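Local coordinates for protein SAM-dependent methyltransferase (PDB 3D2L) that probably transfers methyl groups from S-adenosylmethionine to a substrate not yet identified, at residues F120-A123 with A124-L127; Y206-W209 with L210-G214. One frame throughout, in Å; residues are numbered along the deposited sequence.

Overall arrangement
Contacts 1 and 2 are the C-terminal ends of two neighbouring helices, 113-126 and 203-212, packed against the mixed sheet of the Rossmann-like methyltransferase fold. Their centres lie about 12 Å apart, on the same side of the chain's centre. Contact 1 comes first and leads towards strand 131-138; between the two, the chain builds the separate four-stranded antiparallel sheet, and contact 2 then turns into the edge strand 215-222. The helices touch directly: the ring of Phe120 meets Trp209, and Ala213 sits against Phe120, Asp121 and Ala124. Both contacts thus belong to one helical layer over the sheet, each delivering the chain from helix to strand.

Contact 1: residues F120-A123 with A124-L127; sequences FDSA and ARLL
Arg125 lies over Asp121 and Ser122 of the preceding turn of helix 113-126, in the C-terminal turns of a sheet-covering helix of the Rossmann-like fold. Its chain bends at chi3 (-59°), which lays the guanidinium over the backbone: Asp121 O and Ser122 CA both lie 3.5 Å above the same face, each offset towards the rim. Arg125 NH2 approaches Ser122 CB at 3.8 Å, while Arg125 NH1 stays 5.2 Å from Asp121 OD2, so the opposite charges are near but form no salt bridge; any attraction is probably modest. The charged side chains of Asp121 and Arg125 suit the exposed flank. Ser122 is buried, and in the conformer described here its hydroxyl is hydrogen-bonded to Leu91 N. On the sheet-facing side, the small Ala123 methyl touches Ile100 and Phe215, while the large Phe120 ring packs on Phe135 and Leu210. Helical bonds run from Ala124 N to Phe120 O and from Arg125 N to Asp121 O. At the end, Ala123 O accepts Leu127 N at 3.1 Å and, weakly, Leu126 N. Leu127 leaves the helical conformation, yet its branched side chain turns back towards the last turn, bringing Leu127 CG to 3.3 Å from Ala123 O.

Contact 2: residues Y206-W209 with L210-G214; sequences YITW and LREAG
Leu210 lies over the carbonyl of Tyr206 in the last turns of helix 203-212, Leu210 CG 3.3 Å from Tyr206 O, while Leu210 N donates to that oxygen. Its branched, apolar side chain suits the face turned to the sheet, where it touches Phe215, Val217, Leu133 and Phe135. Arg211 follows on the outer side, running beside Ile207 in the same direction. Ile207 CG2, set anti to its own backbone N, sits over the centre of one guanidinium face; its 3.1 Å from Arg211 CZ is shorter than normal contact, so the exact place of the arginine end is doubtful. The extended arginine carries its charge outward. Arg211 N gives Ile207 O a nearly straight bond, 171° at the hydrogen. Glu212 runs alongside Thr208, with Glu212 OE2 3.9 Å from Thr208 CG2, and Glu212 OE1 reaches Trp209 CD1 at 3.6 Å, at the indole edge and in the ring plane. The carboxylate is turned 39° from that ring. Ala213 N closes the turn on Trp209 O, and its small methyl, Ala213 CB, lies 3.5 Å from Trp209 O. Gly214 takes positive phi (88°), and its N bonds to Arg211 O, one of the two bonds of a Schellman motif; a side chain here would press on the preceding carbonyl. Apolar methyls and an aromatic C-H edge meet charged groups without a salt bridge, consistent with van der Waals contact and backbone hydrogen bonds joining these two segments.

Contact 1: residues F120-A123 with A124-L127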
loop_
_atom_site.group_PDB
_atom_site.type_symbol
_atom_site.label_atom_id
_atom_site.label_comp_id
_atom_site.label_asym_id
_atom_site.label_seq_id
_atom_site.Cartn_x
_atom_site.Cartn_y
_atom_site.Cartn_z
ATOM N N PHE A 120 -10.950 3.175 8.053
ATOM C CA PHE A 120 -11.917 2.076 8.037
ATOM C C PHE A 120 -13.362 2.533 7.902
ATOM O O PHE A 120 -14.150 1.910 7.168
ATOM C CB PHE A 120 -11.749 1.156 9.238
ATOM C CG PHE A 120 -10.471 0.394 9.277
ATOM C CD1 PHE A 120 -9.640 0.241 8.147
ATOM C CD2 PHE A 120 -10.120 -0.279 10.445
ATOM C CE1 PHE A 120 -8.485 -0.487 8.228
ATOM C CE2 PHE A 120 -8.956 -1.035 10.521
ATOM C CZ PHE A 120 -8.150 -1.161 9.419
ATOM N N ASP A 121 -13.738 3.594 8.632
ATOM C CA ASP A 121 -15.062 4.214 8.475
ATOM C C ASP A 121 -15.303 4.711 7.062
ATOM O O ASP A 121 -16.404 4.568 6.540
ATOM C CB ASP A 121 -15.269 5.377 9.495
ATOM C CG ASP A 121 -15.684 4.899 10.860
ATOM O OD1 ASP A 121 -15.856 3.670 11.064
ATOM O OD2 ASP A 121 -15.828 5.764 11.766
ATOM N N SER A 122 -14.289 5.317 6.445
ATOM C CA SER A 122 -14.398 5.802 5.076
ATOM C C SER A 122 -14.628 4.631 4.107
ATOM O O SER A 122 -15.479 4.697 3.169
ATOM C CB SER A 122 -13.108 6.563 4.756
ATOM O OG SER A 122 -12.967 6.824 3.398
ATOM N N ALA A 123 -13.892 3.553 4.353
ATOM C CA ALA A 123 -14.005 2.334 3.528
ATOM C C ALA A 123 -15.435 1.786 3.651
ATOM O O ALA A 123 -16.076 1.438 2.642
ATOM C CB ALA A 123 -12.922 1.265 3.971
ATOM N N ALA A 124 -15.952 1.730 4.868
ATOM C CA ALA A 124 -17.281 1.194 5.125
ATOM C C ALA A 124 -18.368 2.027 4.448
ATOM O O ALA A 124 -19.401 1.485 4.025
ATOM C CB ALA A 124 -17.534 1.081 6.623
ATOM N N ARG A 125 -18.173 3.347 4.393
ATOM C CA ARG A 125 -19.155 4.207 3.745
ATOM C C ARG A 125 -19.189 3.994 2.244
ATOM O O ARG A 125 -20.230 4.166 1.641
ATOM C CB ARG A 125 -18.894 5.684 4.025
ATOM C CG ARG A 125 -19.237 6.123 5.417
ATOM C CD ARG A 125 -19.271 7.611 5.527
ATOM N NE ARG A 125 -17.998 8.215 5.179
ATOM C CZ ARG A 125 -16.966 8.423 5.998
ATOM N NH1 ARG A 125 -16.987 8.081 7.281
ATOM N NH2 ARG A 125 -15.887 9.011 5.507
ATOM N N LEU A 126 -18.063 3.665 1.651
ATOM C CA LEU A 126 -17.944 3.468 0.199
ATOM C C LEU A 126 -18.413 2.078 -0.296
ATOM O O LEU A 126 -18.709 1.888 -1.472
ATOM C CB LEU A 126 -16.469 3.636 -0.202
ATOM C CG LEU A 126 -16.061 4.243 -1.541
ATOM C CD1 LEU A 126 -14.611 3.800 -1.892
ATOM C CD2 LEU A 126 -17.043 3.911 -2.690
ATOM N N LEU A 127 -18.422 1.088 0.575
ATOM C CA LEU A 127 -18.831 -0.251 0.203
ATOM C C LEU A 127 -20.275 -0.481 0.601
ATOM O O LEU A 127 -20.771 0.123 1.549
ATOM C CB LEU A 127 -17.956 -1.274 0.958
ATOM C CG LEU A 127 -16.448 -1.248 0.739
ATOM C CD1 LEU A 127 -15.688 -1.986 1.876
ATOM C CD2 LEU A 127 -16.189 -1.876 -0.653
#

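Contact 2: residues Y206-W209 with L210-G214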
loop_
_atom_site.group_PDB
_atom_site.type_symbol
_atom_site.label_atom_id
_atom_site.label_comp_id
_atom_site.label_asym_id
_atom_site.label_seq_id
_atom_site.Cartn_x
_atom_site.Cartn_y
_atom_site.Cartn_z
ATOM N N TYR A 206 -5.960 -4.457 14.835
ATOM C CA TYR A 206 -6.610 -4.201 13.560
ATOM C C TYR A 206 -7.989 -4.883 13.430
ATOM O O TYR A 206 -8.897 -4.300 12.862
ATOM C CB TYR A 206 -5.741 -4.633 12.373
ATOM C CG TYR A 206 -4.550 -3.695 12.068
ATOM C CD1 TYR A 206 -4.757 -2.445 11.476
ATOM C CD2 TYR A 206 -3.260 -4.106 12.280
ATOM C CE1 TYR A 206 -3.691 -1.600 11.175
ATOM C CE2 TYR A 206 -2.185 -3.304 11.954
ATOM C CZ TYR A 206 -2.400 -2.045 11.405
ATOM O OH TYR A 206 -1.336 -1.245 11.098
ATOM N N ILE A 207 -8.106 -6.122 13.886
ATOM C CA ILE A 207 -9.378 -6.889 13.893
ATOM C C ILE A 207 -10.409 -6.118 14.709
ATOM O O ILE A 207 -11.530 -5.979 14.295
ATOM C CB ILE A 207 -9.199 -8.317 14.500
ATOM C CG1 ILE A 207 -8.341 -9.224 13.579
ATOM C CG2 ILE A 207 -10.579 -8.997 14.768
ATOM C CD1 ILE A 207 -7.721 -10.501 14.321
ATOM N N THR A 208 -10.022 -5.600 15.871
ATOM C CA THR A 208 -10.960 -4.823 16.699
ATOM C C THR A 208 -11.493 -3.591 16.004
ATOM O O THR A 208 -12.672 -3.299 16.053
ATOM C CB THR A 208 -10.279 -4.402 18.026
ATOM O OG1 THR A 208 -10.008 -5.583 18.770
ATOM C CG2 THR A 208 -11.195 -3.509 18.838
ATOM N N TRP A 209 -10.600 -2.840 15.379
ATOM C CA TRP A 209 -10.972 -1.657 14.641
ATOM C C TRP A 209 -11.850 -1.984 13.478
ATOM O O TRP A 209 -12.795 -1.251 13.212
ATOM C CB TRP A 209 -9.723 -0.890 14.161
ATOM C CG TRP A 209 -8.914 -0.210 15.263
ATOM C CD1 TRP A 209 -9.389 0.284 16.443
ATOM C CD2 TRP A 209 -7.524 0.107 15.231
ATOM N NE1 TRP A 209 -8.362 0.856 17.163
ATOM C CE2 TRP A 209 -7.213 0.771 16.430
ATOM C CE3 TRP A 209 -6.498 -0.141 14.311
ATOM C CZ2 TRP A 209 -5.923 1.184 16.730
ATOM C CZ3 TRP A 209 -5.240 0.291 14.590
ATOM C CH2 TRP A 209 -4.955 0.957 15.775
ATOM N N LEU A 210 -11.532 -3.052 12.749
ATOM C CA LEU A 210 -12.387 -3.492 11.649
ATOM C C LEU A 210 -13.813 -3.775 12.125
ATOM O O LEU A 210 -14.756 -3.320 11.509
ATOM C CB LEU A 210 -11.815 -4.712 10.935
ATOM C CG LEU A 210 -10.624 -4.411 10.005
ATOM C CD1 LEU A 210 -9.855 -5.708 9.659
ATOM C CD2 LEU A 210 -11.070 -3.596 8.749
ATOM N N ARG A 211 -13.952 -4.536 13.206
ATOM C CA ARG A 211 -15.282 -4.798 13.785
ATOM C C ARG A 211 -15.975 -3.500 14.242
ATOM O O ARG A 211 -17.167 -3.340 14.013
ATOM C CB ARG A 211 -15.155 -5.780 14.933
ATOM C CG ARG A 211 -14.714 -7.149 14.465
ATOM C CD ARG A 211 -14.419 -8.047 15.653
ATOM N NE ARG A 211 -13.904 -9.343 15.211
ATOM C CZ ARG A 211 -13.194 -10.178 15.967
ATOM N NH1 ARG A 211 -12.880 -9.888 17.215
ATOM N NH2 ARG A 211 -12.804 -11.324 15.444
ATOM N N GLU A 212 -15.243 -2.587 14.893
ATOM C CA GLU A 212 -15.817 -1.286 15.300
ATOM C C GLU A 212 -16.322 -0.500 14.068
ATOM O O GLU A 212 -17.372 0.137 14.135
ATOM C CB GLU A 212 -14.821 -0.476 16.130
ATOM C CG GLU A 212 -14.606 -1.110 17.467
ATOM C CD GLU A 212 -13.588 -0.418 18.340
ATOM O OE1 GLU A 212 -12.686 0.302 17.817
ATOM O OE2 GLU A 212 -13.689 -0.660 19.567
ATOM N N ALA A 213 -15.656 -0.667 12.913
ATOM C CA ALA A 213 -16.064 -0.008 11.659
ATOM C C ALA A 213 -17.156 -0.720 10.861
ATOM O O ALA A 213 -17.518 -0.292 9.757
ATOM C CB ALA A 213 -14.865 0.259 10.772
ATOM N N GLY A 214 -17.692 -1.800 11.414
ATOM C CA GLY A 214 -18.801 -2.523 10.788
ATOM C C GLY A 214 -18.430 -3.613 9.789
ATOM O O GLY A 214 -19.248 -3.949 8.930
#